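PDB 4B45: tubulin-like protein CetZ2, which takes part in cell shape control as a tubulin-like cytoskeletal protein that binds GTP and has GTPase activity. Local coordinates for residues Q79-M83 with V114-L119; A224-A228 with A250-S256; P234-I240 with D275-G281. Residues are numbered along the deposited sequence.

Interaction 1. Residues Q79-M83 with V114-L119; sequences QTEVM and VLAKAL
Two helices cross obliquely here, meeting through side-chain ends: the axes of segments 79-83 and 114-119 come no nearer than 11.3 Å and run N-to-C at 63° to each other (signed crossing angle -63°). Both backbones are helical, the first kinked where the amides of Thr-80 and Glu-81 lack bonds to the preceding turn. The nearest CA pairs are Gln-79 with Leu-115 (7.2 Å) and Met-83 with Leu-119 (8.1 Å), so side chains must bridge the gap. Met-83 does so by folding: its CB starts sideways, but an mmm rotamer turns SD inward, 4.0 Å from Leu-119 CD2, 4.2 Å from Leu-115 CD1 and 4.4 Å from Ala-118 CB. In this Rossmann-like GTPase domain, helix 107-120 is the crossover between strands 96-102 and 127-133; its N-terminus carries the GTP-binding residues Ser-107 and Gly-108, with Gly-106, a third, just before it, and helix 68-85 packs against its flank. Leu-115 (chi1 t, chi2 p) serves two surfaces, its CD1 reaching 3.8 Å from Val-82 CG1 while its side chain also rests on Ile-6 and Val-8 of strand 3-8. Val-82 takes chi1 t and points toward the other helix. One turn earlier, Gln-79 adopts p then t at chi1 and chi2, laying its extended chain alongside Val-114 (chi1 t) and Ala-118. Leu-119, in an mt rotamer, sits over Ile-6 as well.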
loop_
_atom_site.group_PDB
_atom_site.type_symbol
_atom_site.label_atom_id
_atom_site.label_comp_id
_atom_site.label_asym_id
_atom_site.label_seq_id
_atom_site.Cartn_x
_atom_site.Cartn_y
_atom_site.Cartn_z
ATOM N N GLN A 79 -0.384 -2.967 -23.675
ATOM C CA GLN A 79 -1.334 -3.270 -22.596
ATOM C C GLN A 79 -2.151 -4.551 -22.782
ATOM O O GLN A 79 -2.520 -5.197 -21.789
ATOM C CB GLN A 79 -2.259 -2.089 -22.289
ATOM C CG GLN A 79 -3.013 -1.518 -23.461
ATOM C CD GLN A 79 -3.947 -0.399 -23.029
ATOM O OE1 GLN A 79 -3.581 0.777 -23.064
ATOM N NE2 GLN A 79 -5.155 -0.763 -22.602
ATOM N N THR A 80 -2.435 -4.910 -24.035
ATOM C CA THR A 80 -3.169 -6.139 -24.329
ATOM C C THR A 80 -2.419 -7.347 -23.765
ATOM O O THR A 80 -3.002 -8.167 -23.062
ATOM C CB THR A 80 -3.430 -6.309 -25.833
ATOM O OG1 THR A 80 -4.049 -5.121 -26.345
ATOM C CG2 THR A 80 -4.350 -7.521 -26.106
ATOM N N GLU A 81 -1.119 -7.426 -24.034
ATOM C CA GLU A 81 -0.284 -8.487 -23.470
ATOM C C GLU A 81 -0.303 -8.461 -21.937
ATOM O O GLU A 81 -0.313 -9.509 -21.290
ATOM C CB GLU A 81 1.160 -8.386 -23.996
ATOM C CG GLU A 81 1.312 -8.593 -25.510
ATOM C CD GLU A 81 0.808 -7.411 -26.336
ATOM O OE1 GLU A 81 0.380 -6.400 -25.742
ATOM O OE2 GLU A 81 0.835 -7.492 -27.585
ATOM N N VAL A 82 -0.311 -7.261 -21.359
ATOM C CA VAL A 82 -0.455 -7.125 -19.912
ATOM C C VAL A 82 -1.822 -7.627 -19.438
ATOM O O VAL A 82 -1.891 -8.527 -18.592
ATOM C CB VAL A 82 -0.223 -5.674 -19.436
ATOM C CG1 VAL A 82 -0.336 -5.592 -17.924
ATOM C CG2 VAL A 82 1.145 -5.176 -19.898
ATOM N N MET A 83 -2.902 -7.065 -19.993
ATOM C CA MET A 83 -4.270 -7.483 -19.656
ATOM C C MET A 83 -4.482 -8.990 -19.818
ATOM O O MET A 83 -5.302 -9.590 -19.115
ATOM C CB MET A 83 -5.310 -6.757 -20.528
ATOM C CG MET A 83 -5.267 -5.235 -20.501
ATOM S SD MET A 83 -5.821 -4.465 -18.976
ATOM C CE MET A 83 -7.582 -4.790 -19.058
ATOM N N VAL A 114 -1.654 4.439 -16.728
ATOM C CA VAL A 114 -2.187 3.834 -17.934
ATOM C C VAL A 114 -2.886 2.502 -17.641
ATOM O O VAL A 114 -4.014 2.280 -18.064
ATOM C CB VAL A 114 -1.074 3.651 -18.972
ATOM C CG1 VAL A 114 -1.608 2.970 -20.215
ATOM C CG2 VAL A 114 -0.467 5.005 -19.309
ATOM N N LEU A 115 -2.214 1.624 -16.909
ATOM C CA LEU A 115 -2.798 0.337 -16.560
ATOM C C LEU A 115 -3.990 0.496 -15.592
ATOM O O LEU A 115 -5.007 -0.219 -15.695
ATOM C CB LEU A 115 -1.718 -0.565 -15.966
ATOM C CG LEU A 115 -2.076 -2.027 -15.746
ATOM C CD1 LEU A 115 -2.566 -2.608 -17.047
ATOM C CD2 LEU A 115 -0.870 -2.799 -15.213
ATOM N N ALA A 116 -3.884 1.445 -14.668
ATOM C CA ALA A 116 -4.973 1.678 -13.720
ATOM C C ALA A 116 -6.218 2.133 -14.465
ATOM O O ALA A 116 -7.313 1.629 -14.225
ATOM C CB ALA A 116 -4.579 2.702 -12.667
ATOM N N LYS A 117 -6.038 3.079 -15.380
ATOM C CA LYS A 117 -7.148 3.609 -16.162
ATOM C C LYS A 117 -7.743 2.555 -17.098
ATOM O O LYS A 117 -8.939 2.559 -17.366
ATOM C CB LYS A 117 -6.703 4.834 -16.960
ATOM C CG LYS A 117 -7.797 5.455 -17.795
ATOM C CD LYS A 117 -7.289 6.670 -18.547
ATOM C CE LYS A 117 -8.416 7.345 -19.319
ATOM N NZ LYS A 117 -7.973 8.629 -19.937
ATOM N N ALA A 118 -6.911 1.645 -17.591
ATOM C CA ALA A 118 -7.419 0.568 -18.435
ATOM C C ALA A 118 -8.263 -0.437 -17.632
ATOM O O ALA A 118 -9.338 -0.858 -18.071
ATOM C CB ALA A 118 -6.271 -0.128 -19.154
ATOM N N LEU A 119 -7.774 -0.811 -16.455
ATOM C CA LEU A 119 -8.448 -1.787 -15.604
ATOM C C LEU A 119 -9.739 -1.242 -15.002
ATOM O O LEU A 119 -10.743 -1.945 -14.910
ATOM C CB LEU A 119 -7.510 -2.229 -14.484
ATOM C CG LEU A 119 -6.370 -3.125 -14.966
ATOM C CD1 LEU A 119 -5.191 -3.139 -13.996
ATOM C CD2 LEU A 119 -6.899 -4.520 -15.174
#

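Interaction 2. Residues A224-A228 with A250-S256; sequences ALGYA and AVLTGTS
A single antiparallel beta bridge ties a connecting loop to a strand in the C-terminal domain: Gly-226, in extended segment 224-228, faces Thr-255 with their CA atoms 3.8 Å apart, as a non-hydrogen-bonded pair. Residues 250-252 belong to helix 240-252, and the chain then turns back through Gly-254 (phi/psi -96/21) to reach the strand. The two bonds flanking the bridge run from Tyr-227 N to Gly-254 O (3.0 Å, 159°) and from Ser-256 N to Leu-225 O (3.0 Å, 137°). Backbone groups of Ala-224, Gly-226 and Ala-228 instead bond to Leu-316, Val-314 and Ser-312 of strand 309-319, so the strand is paired along both edges. Ser-256 also bonds through its backbone to Asp-164, which places the loop between strands 159-164 and 222-231. Both glycines fit tight places: a CB on Gly-226 would lie 2.1 Å from Ala-250 O, and one on Gly-254 2.2 Å from Tyr-227 O. Gly-226 CA makes CA-H...O contacts with Ala-250 O (3.3 Å) and Gly-254 O (3.4 Å). Thr-255 OG1 is bonded to Leu-257 O, yet touches Ala-224 CB at 3.4 Å. Tyr-227, its CA-to-CB bond pointing away, packs on helix 175-196. With chi1 p, the hydroxyl of Ser-256 is satisfied twice: OG is hydrogen-bonded to Leu-162 O and accepts from Leu-225 N at 3.0 Å, 162°.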
loop_
_atom_site.group_PDB
_atom_site.type_symbol
_atom_site.label_atom_id
_atom_site.label_comp_id
_atom_site.label_asym_id
_atom_site.label_seq_id
_atom_site.Cartn_x
_atom_site.Cartn_y
_atom_site.Cartn_z
ATOM N N ALA A 224 -3.781 6.417 3.429
ATOM C CA ALA A 224 -2.624 6.042 4.232
ATOM C C ALA A 224 -2.975 4.883 5.136
ATOM O O ALA A 224 -4.148 4.662 5.469
ATOM C CB ALA A 224 -2.105 7.227 5.038
ATOM N N LEU A 225 -1.965 4.123 5.531
ATOM C CA LEU A 225 -2.223 2.954 6.353
ATOM C C LEU A 225 -1.330 2.975 7.570
ATOM O O LEU A 225 -0.121 2.890 7.442
ATOM C CB LEU A 225 -2.016 1.661 5.562
ATOM C CG LEU A 225 -2.397 0.389 6.340
ATOM C CD1 LEU A 225 -3.839 0.480 6.896
ATOM C CD2 LEU A 225 -2.223 -0.894 5.509
ATOM N N GLY A 226 -1.933 3.099 8.748
ATOM C CA GLY A 226 -1.174 3.191 9.975
ATOM C C GLY A 226 -1.067 1.867 10.705
ATOM O O GLY A 226 -1.997 1.054 10.690
ATOM N N TYR A 227 0.067 1.656 11.365
ATOM C CA TYR A 227 0.261 0.453 12.164
ATOM C C TYR A 227 1.102 0.716 13.421
ATOM O O TYR A 227 2.101 1.450 13.379
ATOM C CB TYR A 227 0.887 -0.647 11.310
ATOM C CG TYR A 227 1.204 -1.920 12.062
ATOM C CD1 TYR A 227 0.227 -2.869 12.292
ATOM C CD2 TYR A 227 2.491 -2.169 12.536
ATOM C CE1 TYR A 227 0.515 -4.039 12.980
ATOM C CE2 TYR A 227 2.789 -3.328 13.228
ATOM C CZ TYR A 227 1.794 -4.257 13.450
ATOM O OH TYR A 227 2.085 -5.421 14.126
ATOM N N ALA A 228 0.672 0.138 14.542
ATOM C CA ALA A 228 1.485 0.102 15.762
ATOM C C ALA A 228 1.051 -1.058 16.649
ATOM O O ALA A 228 -0.115 -1.464 16.618
ATOM C CB ALA A 228 1.404 1.424 16.529
ATOM N N ALA A 250 -0.556 4.649 15.580
ATOM C CA ALA A 250 -0.875 4.226 14.220
ATOM C C ALA A 250 -1.306 5.420 13.373
ATOM O O ALA A 250 -0.905 5.554 12.218
ATOM C CB ALA A 250 -1.960 3.146 14.225
ATOM N N VAL A 251 -2.102 6.295 13.973
ATOM C CA VAL A 251 -2.600 7.493 13.298
ATOM C C VAL A 251 -1.561 8.617 13.219
ATOM O O VAL A 251 -1.507 9.340 12.234
ATOM C CB VAL A 251 -3.862 8.031 14.009
ATOM C CG1 VAL A 251 -4.343 9.321 13.362
ATOM C CG2 VAL A 251 -4.971 6.963 14.030
ATOM N N LEU A 252 -0.732 8.767 14.250
ATOM C CA LEU A 252 0.178 9.920 14.320
ATOM C C LEU A 252 1.627 9.636 13.899
ATOM O O LEU A 252 2.220 10.436 13.171
ATOM C CB LEU A 252 0.133 10.574 15.702
ATOM C CG LEU A 252 -1.252 11.039 16.179
ATOM C CD1 LEU A 252 -1.219 11.403 17.656
ATOM C CD2 LEU A 252 -1.791 12.214 15.359
ATOM N N THR A 253 2.202 8.517 14.340
ATOM C CA THR A 253 3.577 8.193 13.948
ATOM C C THR A 253 3.721 7.018 12.983
ATOM O O THR A 253 4.669 6.970 12.205
ATOM C CB THR A 253 4.508 7.922 15.164
ATOM O OG1 THR A 253 4.171 6.675 15.783
ATOM C CG2 THR A 253 4.407 9.024 16.176
ATOM N N GLY A 254 2.804 6.064 13.038
ATOM C CA GLY A 254 3.024 4.796 12.360
ATOM C C GLY A 254 2.396 4.690 10.988
ATOM O O GLY A 254 2.169 3.593 10.482
ATOM N N THR A 255 2.116 5.836 10.381
ATOM C CA THR A 255 1.389 5.870 9.128
ATOM C C THR A 255 2.338 5.765 7.924
ATOM O O THR A 255 3.471 6.248 7.964
ATOM C CB THR A 255 0.564 7.152 9.056
ATOM O OG1 THR A 255 -0.028 7.279 7.763
ATOM C CG2 THR A 255 1.447 8.329 9.321
ATOM N N SER A 256 1.877 5.117 6.862
ATOM C CA SER A 256 2.699 4.887 5.678
ATOM C C SER A 256 3.023 6.191 4.937
ATOM O O SER A 256 4.038 6.287 4.236
ATOM C CB SER A 256 2.010 3.882 4.747
ATOM O OG SER A 256 0.773 4.392 4.287
#

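Interaction 3. Residues P234-I240 with D275-G281; sequences PNAEDNI and DTIPRKG
In the tubulin-like C-terminal domain, the approach to helix 240-252 (segment 234-240) packs against the approach to and first turn of helix 279-293 (segment 275-281). The former follows strand 222-231; its residues 236-238 have helical phi/psi, with turn bonds from Asp-238 N to Asn-235 O (3.1 Å) and Asn-239 N to Ala-236 O (2.9 Å). Along the second, Asp-275 comes first: its side-chain end leads away, but its carbonyl O lies 3.2 Å from Ala-236 CB and is joined to Ala-236 N by a water that donates to Asp-275 O (2.8 Å) and accepts from Ala-236 N (2.9 Å). Thr-276, with its CA 4.0 Å from that of Ala-236, offers its carbonyl twice, accepting from Asn-239 ND2 (3.0 Å, 165°) and a CA-H...O contact from Ala-236 CA (3.3 Å). Asn-239 (chi1 m) also bonds through ND2 to Ser-233 O. Ile-277, its CA-to-CB bond pointing away, packs on Leu-310. Pro-278, the N-cap residue of helix 279-293, points inward: its CB is 3.2 Å from Ala-236 O and 3.6 Å from Ile-240 CG1. Past Arg-279, salt-bridged to Glu-283, Lys-280 CB lies 4.3 Å from Ile-240 CD1. Gly-281 closes the segment, its CA 4.3 Å from Ile-240 CA; a CB there would crowd Ile-240 CA and clash with Pro-278 CG. The direct hydrogen bond and the water bridge thus both end on main-chain carbonyls of 275-281; the rest is mostly apolar packing, with no salt bridge between the segments.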
loop_
_atom_site.group_PDB
_atom_site.type_symbol
_atom_site.label_atom_id
_atom_site.label_comp_id
_atom_site.label_asym_id
_atom_site.label_seq_id
_atom_site.Cartn_x
_atom_site.Cartn_y
_atom_site.Cartn_z
ATOM N N PRO A 234 -2.702 -10.897 29.337
ATOM C CA PRO A 234 -3.766 -11.897 29.223
ATOM C C PRO A 234 -5.101 -11.338 29.696
ATOM O O PRO A 234 -6.148 -11.775 29.229
ATOM C CB PRO A 234 -3.311 -13.001 30.183
ATOM C CG PRO A 234 -2.368 -12.328 31.120
ATOM C CD PRO A 234 -1.655 -11.324 30.280
ATOM N N ASN A 235 -5.053 -10.381 30.616
ATOM C CA ASN A 235 -6.250 -9.715 31.097
ATOM C C ASN A 235 -6.582 -8.527 30.212
ATOM O O ASN A 235 -5.765 -7.619 30.049
ATOM C CB ASN A 235 -6.061 -9.258 32.545
ATOM C CG ASN A 235 -7.366 -8.855 33.204
ATOM O OD1 ASN A 235 -8.452 -9.167 32.705
ATOM N ND2 ASN A 235 -7.267 -8.163 34.337
ATOM N N ALA A 236 -7.782 -8.547 29.631
ATOM C CA ALA A 236 -8.235 -7.490 28.731
ATOM C C ALA A 236 -8.250 -6.108 29.392
ATOM O O ALA A 236 -7.869 -5.127 28.772
ATOM C CB ALA A 236 -9.614 -7.827 28.173
ATOM N N GLU A 237 -8.696 -6.038 30.646
ATOM C CA GLU A 237 -8.696 -4.776 31.393
ATOM C C GLU A 237 -7.321 -4.093 31.476
ATOM O O GLU A 237 -7.240 -2.862 31.497
ATOM C CB GLU A 237 -9.262 -4.975 32.802
ATOM C CG GLU A 237 -9.741 -3.691 33.452
ATOM C CD GLU A 237 -10.366 -3.929 34.815
ATOM O OE1 GLU A 237 -9.886 -4.842 35.522
ATOM O OE2 GLU A 237 -11.337 -3.214 35.177
ATOM N N ASP A 238 -6.242 -4.871 31.511
ATOM C CA ASP A 238 -4.902 -4.269 31.556
ATOM C C ASP A 238 -4.499 -3.652 30.229
ATOM O O ASP A 238 -3.493 -2.954 30.155
ATOM C CB ASP A 238 -3.826 -5.287 31.925
ATOM C CG ASP A 238 -4.041 -5.903 33.269
ATOM O OD1 ASP A 238 -4.567 -5.210 34.169
ATOM O OD2 ASP A 238 -3.673 -7.090 33.419
ATOM N N ASN A 239 -5.266 -3.913 29.177
ATOM C CA ASN A 239 -4.828 -3.526 27.840
ATOM C C ASN A 239 -5.570 -2.316 27.312
ATOM O O ASN A 239 -5.480 -1.991 26.134
ATOM C CB ASN A 239 -4.985 -4.701 26.865
ATOM C CG ASN A 239 -4.058 -5.858 27.194
ATOM O OD1 ASN A 239 -2.912 -5.653 27.592
ATOM N ND2 ASN A 239 -4.549 -7.080 27.027
ATOM N N ILE A 240 -6.335 -1.667 28.173
ATOM C CA ILE A 240 -7.122 -0.521 27.732
ATOM C C ILE A 240 -6.217 0.591 27.218
ATOM O O ILE A 240 -6.439 1.132 26.133
ATOM C CB ILE A 240 -8.047 -0.001 28.840
ATOM C CG1 ILE A 240 -9.212 -0.975 29.041
ATOM C CG2 ILE A 240 -8.581 1.365 28.463
ATOM C CD1 ILE A 240 -10.106 -0.643 30.207
ATOM N N ASP A 275 -9.788 -12.530 23.834
ATOM C CA ASP A 275 -9.860 -12.381 25.291
ATOM C C ASP A 275 -9.059 -11.198 25.835
ATOM O O ASP A 275 -9.323 -10.740 26.937
ATOM C CB ASP A 275 -9.389 -13.661 25.993
ATOM C CG ASP A 275 -10.388 -14.795 25.873
ATOM O OD1 ASP A 275 -11.585 -14.517 25.644
ATOM O OD2 ASP A 275 -9.971 -15.968 26.003
ATOM N N THR A 276 -8.074 -10.719 25.079
ATOM C CA THR A 276 -7.206 -9.646 25.555
ATOM C C THR A 276 -7.659 -8.245 25.118
ATOM O O THR A 276 -7.171 -7.230 25.624
ATOM C CB THR A 276 -5.746 -9.872 25.107
ATOM O OG1 THR A 276 -5.605 -9.559 23.713
ATOM C CG2 THR A 276 -5.330 -11.324 25.361
ATOM N N ILE A 277 -8.594 -8.194 24.184
ATOM C CA ILE A 277 -9.057 -6.924 23.621
ATOM C C ILE A 277 -10.245 -6.367 24.407
ATOM O O ILE A 277 -11.348 -6.918 24.332
ATOM C CB ILE A 277 -9.480 -7.128 22.166
ATOM C CG1 ILE A 277 -8.311 -7.705 21.352
ATOM C CG2 ILE A 277 -9.981 -5.828 21.564
ATOM C CD1 ILE A 277 -8.486 -7.590 19.847
ATOM N N PRO A 278 -10.022 -5.271 25.161
ATOM C CA PRO A 278 -11.042 -4.722 26.061
ATOM C C PRO A 278 -12.100 -3.896 25.338
ATOM O O PRO A 278 -11.777 -3.107 24.449
ATOM C CB PRO A 278 -10.234 -3.821 26.998
ATOM C CG PRO A 278 -9.024 -3.410 26.188
ATOM C CD PRO A 278 -8.739 -4.547 25.251
ATOM N N ARG A 279 -13.355 -4.074 25.742
ATOM C CA ARG A 279 -14.467 -3.340 25.155
ATOM C C ARG A 279 -14.278 -1.831 25.264
ATOM O O ARG A 279 -14.454 -1.101 24.293
ATOM C CB ARG A 279 -15.776 -3.734 25.846
ATOM C CG ARG A 279 -16.966 -2.881 25.442
ATOM C CD ARG A 279 -18.236 -3.357 26.133
ATOM N NE ARG A 279 -19.366 -2.510 25.781
ATOM C CZ ARG A 279 -20.592 -2.667 26.270
ATOM N NH1 ARG A 279 -20.840 -3.638 27.137
ATOM N NH2 ARG A 279 -21.564 -1.843 25.897
ATOM N N LYS A 280 -13.937 -1.356 26.455
ATOM C CA LYS A 280 -13.809 0.078 26.660
ATOM C C LYS A 280 -12.610 0.653 25.895
ATOM O O LYS A 280 -12.649 1.794 25.402
ATOM C CB LYS A 280 -13.730 0.399 28.154
ATOM C CG LYS A 280 -13.484 1.863 28.441
ATOM C CD LYS A 280 -14.460 2.400 29.455
ATOM C CE LYS A 280 -15.806 2.697 28.827
ATOM N NZ LYS A 280 -16.724 3.338 29.831
ATOM N N GLY A 281 -11.550 -0.140 25.781
ATOM C CA GLY A 281 -10.395 0.278 25.002
ATOM C C GLY A 281 -10.742 0.531 23.546
ATOM O O GLY A 281 -10.415 1.588 22.980
HETATM O O HOH W 1 -9.583 -10.855 29.734
#

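Interaction 1 lies in the GTPase domain, interactions 2 and 3 in the C-terminal domain. Interactions 1 and 2 lie on opposite sides of the chain's centre, their centres 31 Å apart, with the nucleotide within reach of neither: the bound GTP analogue is about 12 Å from the side chain of Leu-115 and about 10 Å from that of Ser-256. Interaction 3 is remote from the annotated sites, its centre 47 Å from that of interaction 1. Interactions 2 and 3 are more closely related, with centres 21 Å and nearest atoms about 11 Å apart. Their segments alternate in sequence, and they hold opposite ends of helix 240-252.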